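EST1E (Clostridium proteoclasticum, PDB 2WTM) probably hydrolyses ester bonds as a promiscuous feruloyl esterase, releasing ferulic acid and related hydroxycinnamates from their esters. Local coordinates at residues A[77-82]-A[107-112]; A[139-144]-A[174-179]. All blocks are in the same frame, centred on the assembly; numbering follows the deposited sequence.

Contact 1 of 2, residues A[77-82]-A[107-112]; sequences HTLFKW and HSQGGL. With PO4 (phosphate ion), chain E.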
loop_
_atom_site.group_PDB
_atom_site.type_symbol
_atom_site.label_atom_id
_atom_site.label_comp_id
_atom_site.label_asym_id
_atom_site.label_seq_id
_atom_site.Cartn_x
_atom_site.Cartn_y
_atom_site.Cartn_z
ATOM N N HIS A 77 4.097 -11.404 -2.545
ATOM C CA HIS A 77 3.126 -10.744 -1.600
ATOM C C HIS A 77 3.796 -9.638 -0.860
ATOM O O HIS A 77 4.992 -9.655 -0.634
ATOM C CB HIS A 77 2.504 -11.747 -0.652
ATOM C CG HIS A 77 3.121 -11.888 0.705
ATOM N ND1 HIS A 77 4.124 -12.793 0.983
ATOM C CD2 HIS A 77 2.793 -11.315 1.891
ATOM C CE1 HIS A 77 4.388 -12.762 2.295
ATOM N NE2 HIS A 77 3.603 -11.858 2.870
ATOM N N THR A 78 3.003 -8.596 -0.481
ATOM C CA THR A 78 3.475 -7.504 0.332
ATOM C C THR A 78 2.246 -7.131 1.187
ATOM O O THR A 78 1.076 -7.475 0.930
ATOM C CB THR A 78 3.875 -6.240 -0.451
ATOM O OG1 THR A 78 2.704 -5.579 -0.950
ATOM C CG2 THR A 78 4.867 -6.531 -1.602
ATOM N N LEU A 79 2.478 -6.312 2.168
ATOM C CA LEU A 79 1.385 -5.794 3.018
ATOM C C LEU A 79 0.439 -4.881 2.238
ATOM O O LEU A 79 -0.738 -4.759 2.601
ATOM C CB LEU A 79 1.929 -5.041 4.253
ATOM C CG LEU A 79 2.489 -6.011 5.298
ATOM C CD1 LEU A 79 3.329 -5.247 6.339
ATOM C CD2 LEU A 79 1.450 -6.802 5.941
ATOM N N PHE A 80 0.935 -4.159 1.221
ATOM C CA PHE A 80 0.001 -3.325 0.386
ATOM C C PHE A 80 -0.965 -4.299 -0.344
ATOM O O PHE A 80 -2.151 -4.033 -0.432
ATOM C CB PHE A 80 0.729 -2.510 -0.628
ATOM C CG PHE A 80 1.345 -1.248 -0.111
ATOM C CD1 PHE A 80 1.311 -0.856 1.190
ATOM C CD2 PHE A 80 2.062 -0.466 -1.025
ATOM C CE1 PHE A 80 1.962 0.333 1.601
ATOM C CE2 PHE A 80 2.681 0.692 -0.628
ATOM C CZ PHE A 80 2.643 1.072 0.682
ATOM N N LYS A 81 -0.426 -5.392 -0.908
ATOM C CA LYS A 81 -1.345 -6.361 -1.543
ATOM C C LYS A 81 -2.358 -6.929 -0.571
ATOM O O LYS A 81 -3.560 -7.009 -0.908
ATOM C CB LYS A 81 -0.561 -7.462 -2.236
ATOM C CG LYS A 81 0.316 -6.901 -3.355
ATOM C CD LYS A 81 1.003 -7.985 -4.208
ATOM C CE LYS A 81 2.066 -7.407 -5.198
ATOM N NZ LYS A 81 2.538 -8.470 -6.164
ATOM N N TRP A 82 -1.896 -7.366 0.603
ATOM C CA TRP A 82 -2.796 -7.842 1.609
ATOM C C TRP A 82 -3.846 -6.803 2.008
ATOM O O TRP A 82 -5.036 -7.131 2.188
ATOM C CB TRP A 82 -2.039 -8.338 2.871
ATOM C CG TRP A 82 -1.459 -9.707 2.698
ATOM C CD1 TRP A 82 -1.037 -10.337 1.546
ATOM C CD2 TRP A 82 -1.280 -10.663 3.780
ATOM N NE1 TRP A 82 -0.601 -11.651 1.872
ATOM C CE2 TRP A 82 -0.785 -11.860 3.218
ATOM C CE3 TRP A 82 -1.579 -10.627 5.145
ATOM C CZ2 TRP A 82 -0.553 -12.996 4.027
ATOM C CZ3 TRP A 82 -1.401 -11.723 5.912
ATOM C CH2 TRP A 82 -0.880 -12.892 5.372
ATOM N N HIS A 107 -4.367 -13.387 12.853
ATOM C CA HIS A 107 -3.200 -13.857 13.583
ATOM C C HIS A 107 -1.889 -13.378 12.974
ATOM O O HIS A 107 -1.667 -13.511 11.750
ATOM C CB HIS A 107 -3.277 -15.384 13.635
ATOM C CG HIS A 107 -2.186 -16.011 14.454
ATOM N ND1 HIS A 107 -1.071 -16.594 13.885
ATOM C CD2 HIS A 107 -2.011 -16.076 15.787
ATOM C CE1 HIS A 107 -0.282 -17.030 14.856
ATOM N NE2 HIS A 107 -0.832 -16.726 16.013
ATOM N N SER A 108 -1.004 -12.868 13.857
ATOM C CA SER A 108 0.382 -12.563 13.530
ATOM C C SER A 108 0.460 -11.529 12.385
ATOM O O SER A 108 -0.023 -10.456 12.581
ATOM C CB SER A 108 1.223 -13.825 13.311
ATOM O OG SER A 108 2.610 -13.461 13.353
ATOM N N GLN A 109 1.032 -11.846 11.225
ATOM C CA GLN A 109 0.915 -10.889 10.100
ATOM C C GLN A 109 -0.513 -10.528 9.764
ATOM O O GLN A 109 -0.826 -9.407 9.387
ATOM C CB GLN A 109 1.638 -11.340 8.843
ATOM C CG GLN A 109 1.572 -10.335 7.720
ATOM C CD GLN A 109 2.532 -10.741 6.584
ATOM O OE1 GLN A 109 3.766 -10.526 6.798
ATOM N NE2 GLN A 109 2.086 -11.172 5.452
ATOM N N GLY A 110 -1.464 -11.446 9.954
ATOM C CA GLY A 110 -2.878 -11.165 9.797
ATOM C C GLY A 110 -3.439 -10.255 10.865
ATOM O O GLY A 110 -4.353 -9.504 10.625
ATOM N N GLY A 111 -2.829 -10.316 12.047
ATOM C CA GLY A 111 -3.208 -9.493 13.201
ATOM C C GLY A 111 -2.753 -8.078 12.949
ATOM O O GLY A 111 -3.558 -7.135 13.105
ATOM N N LEU A 112 -1.498 -7.917 12.506
ATOM C CA LEU A 112 -1.056 -6.626 11.997
ATOM C C LEU A 112 -1.980 -6.084 10.896
ATOM O O LEU A 112 -2.480 -4.954 10.936
ATOM C CB LEU A 112 0.352 -6.691 11.487
ATOM C CG LEU A 112 0.867 -5.408 10.742
ATOM C CD1 LEU A 112 0.841 -4.124 11.560
ATOM C CD2 LEU A 112 2.230 -5.744 10.104
HETATM P P PO4 E . 3.128 -15.562 10.990
HETATM O O1 PO4 E . 2.068 -16.650 11.117
HETATM O O2 PO4 E . 4.158 -16.255 10.129
HETATM O O3 PO4 E . 3.822 -15.347 12.328
HETATM O O4 PO4 E . 2.615 -14.193 10.461
#
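The first turns of helices 79-93 and 109-120 face each other across a gap bridged by side chains, with L79 CA 8.7 Å from Q109 CA. T78 N-caps the first helix, its OG1 accepting from K81 N. S108, at a strained positive phi (59°), turns strand into helix, consistent with the nucleophile elbow of an alpha/beta hydrolase. Q109 reaches across, CG anti to its backbone N (chi1 -177°) and the chain extended, to meet H77 tip to tip: Q109 NE2 donates a nearly straight bond of 3.1 Å to H77 NE2, close to the imidazole plane. H77 ND1 is hydrogen-bonded to F74 O and Q109 OE1 to Y172 OH, fixing both groups. Q109 NE2 also lies over one face of the W82 indole, 3.4 Å from W82 CH2, the amide nearly perpendicular to the ring. L79 CD1 packs on L112 CD2 at 4.0 Å. A phosphate ion, probably from the crystallisation liquor, accepts from Q109 N and, over a very short 2.5 Å to its O3, from S108 OG; F36 N and H228 NE2 also bind it. Helix 137-143 packs against Q109 and L112, helix 171-176 against T78 and F80, and the H107 backbone ties strand 99-107 to I33 of strand 27-33.

Contact 2 of 2, residues A[139-144]-A[174-179]; sequences EIARTG and RVAQTI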
loop_
_atom_site.group_PDB
_atom_site.type_symbol
_atom_site.label_atom_id
_atom_site.label_comp_id
_atom_site.label_asym_id
_atom_site.label_seq_id
_atom_site.Cartn_x
_atom_site.Cartn_y
_atom_site.Cartn_z
ATOM N N GLU A 139 8.462 -1.462 11.923
ATOM C CA GLU A 139 9.567 -0.767 12.673
ATOM C C GLU A 139 10.846 -1.609 12.517
ATOM O O GLU A 139 11.938 -1.109 12.178
ATOM C CB GLU A 139 9.202 -0.518 14.118
ATOM C CG GLU A 139 10.389 -0.086 14.932
ATOM C CD GLU A 139 10.087 0.257 16.394
ATOM O OE1 GLU A 139 8.925 0.345 16.852
ATOM O OE2 GLU A 139 11.092 0.409 17.111
ATOM N N ILE A 140 10.711 -2.920 12.667
ATOM C CA ILE A 140 11.869 -3.789 12.618
ATOM C C ILE A 140 12.435 -3.850 11.218
ATOM O O ILE A 140 13.631 -3.868 11.052
ATOM C CB ILE A 140 11.550 -5.139 13.234
ATOM C CG1 ILE A 140 11.193 -5.013 14.715
ATOM C CG2 ILE A 140 12.635 -6.159 13.022
ATOM C CD1 ILE A 140 12.191 -4.245 15.528
ATOM N N ALA A 141 11.589 -3.763 10.178
ATOM C CA ALA A 141 12.051 -3.689 8.816
ATOM C C ALA A 141 12.898 -2.436 8.571
ATOM O O ALA A 141 13.892 -2.470 7.818
ATOM C CB ALA A 141 10.892 -3.757 7.841
ATOM N N ARG A 142 12.497 -1.366 9.215
ATOM C CA ARG A 142 13.239 -0.099 9.147
ATOM C C ARG A 142 14.626 -0.207 9.753
ATOM O O ARG A 142 15.566 0.524 9.278
ATOM C CB ARG A 142 12.443 1.075 9.749
ATOM C CG ARG A 142 11.257 1.505 8.878
ATOM C CD ARG A 142 10.609 2.751 9.367
ATOM N NE ARG A 142 9.800 2.568 10.570
ATOM C CZ ARG A 142 8.534 2.177 10.588
ATOM N NH1 ARG A 142 7.903 1.969 9.475
ATOM N NH2 ARG A 142 7.880 2.100 11.769
ATOM N N THR A 143 14.773 -1.133 10.686
ATOM C CA THR A 143 16.057 -1.385 11.375
ATOM C C THR A 143 16.911 -2.427 10.694
ATOM O O THR A 143 18.058 -2.609 11.094
ATOM C CB THR A 143 15.880 -1.861 12.827
ATOM O OG1 THR A 143 15.436 -3.223 12.862
ATOM C CG2 THR A 143 15.012 -0.994 13.589
ATOM N N GLY A 144 16.377 -3.140 9.715
ATOM C CA GLY A 144 17.098 -4.133 8.906
ATOM C C GLY A 144 16.878 -5.555 9.366
ATOM O O GLY A 144 17.785 -6.404 9.229
ATOM N N ARG A 174 10.579 -3.169 1.278
ATOM C CA ARG A 174 10.368 -1.785 0.780
ATOM C C ARG A 174 9.015 -1.229 1.179
ATOM O O ARG A 174 8.880 -0.100 1.573
ATOM C CB ARG A 174 10.578 -1.743 -0.701
ATOM C CG ARG A 174 11.945 -2.188 -1.176
ATOM C CD ARG A 174 12.190 -2.017 -2.606
ATOM N NE ARG A 174 13.504 -2.501 -3.014
ATOM C CZ ARG A 174 14.602 -1.761 -3.014
ATOM N NH1 ARG A 174 14.537 -0.494 -2.643
ATOM N NH2 ARG A 174 15.767 -2.266 -3.414
ATOM N N VAL A 175 7.983 -2.085 1.052
ATOM C CA VAL A 175 6.631 -1.714 1.430
ATOM C C VAL A 175 6.477 -1.617 2.938
ATOM O O VAL A 175 5.921 -0.679 3.484
ATOM C CB VAL A 175 5.626 -2.723 0.841
ATOM C CG1 VAL A 175 4.272 -2.564 1.459
ATOM C CG2 VAL A 175 5.573 -2.602 -0.682
ATOM N N ALA A 176 6.931 -2.621 3.654
ATOM C CA ALA A 176 6.759 -2.672 5.098
ATOM C C ALA A 176 7.356 -1.451 5.784
ATOM O O ALA A 176 6.819 -0.914 6.768
ATOM C CB ALA A 176 7.370 -3.934 5.694
ATOM N N GLN A 177 8.521 -1.077 5.316
ATOM C CA GLN A 177 9.185 0.045 5.917
ATOM C C GLN A 177 8.342 1.345 5.915
ATOM O O GLN A 177 8.591 2.261 6.739
ATOM C CB GLN A 177 10.505 0.300 5.175
ATOM C CG GLN A 177 11.641 -0.676 5.457
ATOM C CD GLN A 177 12.920 -0.242 4.772
ATOM O OE1 GLN A 177 12.903 0.518 3.827
ATOM N NE2 GLN A 177 14.055 -0.810 5.230
ATOM N N THR A 178 7.385 1.447 4.969
ATOM C CA THR A 178 6.622 2.706 4.821
ATOM C C THR A 178 5.543 2.858 5.881
ATOM O O THR A 178 4.940 3.912 6.056
ATOM C CB THR A 178 6.021 2.827 3.491
ATOM O OG1 THR A 178 4.862 1.975 3.363
ATOM C CG2 THR A 178 7.057 2.637 2.374
ATOM N N ILE A 179 5.197 1.779 6.522
ATOM C CA ILE A 179 3.969 1.714 7.341
ATOM C C ILE A 179 4.233 2.181 8.735
ATOM O O ILE A 179 5.042 1.626 9.477
ATOM C CB ILE A 179 3.387 0.303 7.347
ATOM C CG1 ILE A 179 2.918 -0.067 5.963
ATOM C CG2 ILE A 179 2.144 0.162 8.265
ATOM C CD1 ILE A 179 2.587 -1.473 5.736
HETATM O O HOH W 1 5.327 1.317 12.884
#
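The guanidinium of R142 has E139 N over one face, 3.6 Å above the plane, while its edge is turned to the end of segment 174-179. There NH1 alone grips two carbonyls, Q177 O at 2.8 Å and I179 O at 2.9 Å. Both acceptors lie near the guanidinium plane, yet NH1 stands more than 50° out of each carbonyl plane. A water accepts from NH2 and closes weakly onto I179 O. A bend at chi3 (-74°) turns the arginine tip to these carbonyls, in the type I turn from A176 to I179. In return Q177, extended beyond CG, points its amide N-H at A141 O, near the amide plane: NE2 donates at 3.1 Å, almost straight but from above the carbonyl plane. That oxygen also accepts from G144 N in the Schellman motif ending helix 137-143. Q177 NE2 has a further partner in P153 O, and OE1 accepts from R122 of the second subunit. To one side, A141 CB meets A176 CB at 4.1 Å. The contact joins the C-terminal ends of helices 137-143 and 171-176, both in the insertion between strands 125-131 and 192-197, consistent with the cap of an alpha/beta hydrolase; V175 and T178 pack on helix 79-93 and the second subunit.

The centre of contact 1 lies about 7 Å from the centre of the chain, that of contact 2 about 18 Å, though most of its touching residues are buried. The contacts meet directly: F80 CD1 packs on V175 CG1 at 3.4 Å and L79 CD1 on I179 CD1 at 3.9 Å, so helix 79-93, part of contact 1, also backs contact 2. Contact 1 joins helix starts beside the probable catalytic serine through aromatic rings and a neutral amide; contact 2 joins helix ends by arginine and glutamine bonds to backbone carbonyls. Both reach the second subunit, where F80 stacks on its counterpart and R174 forms a salt bridge with D123 of that subunit.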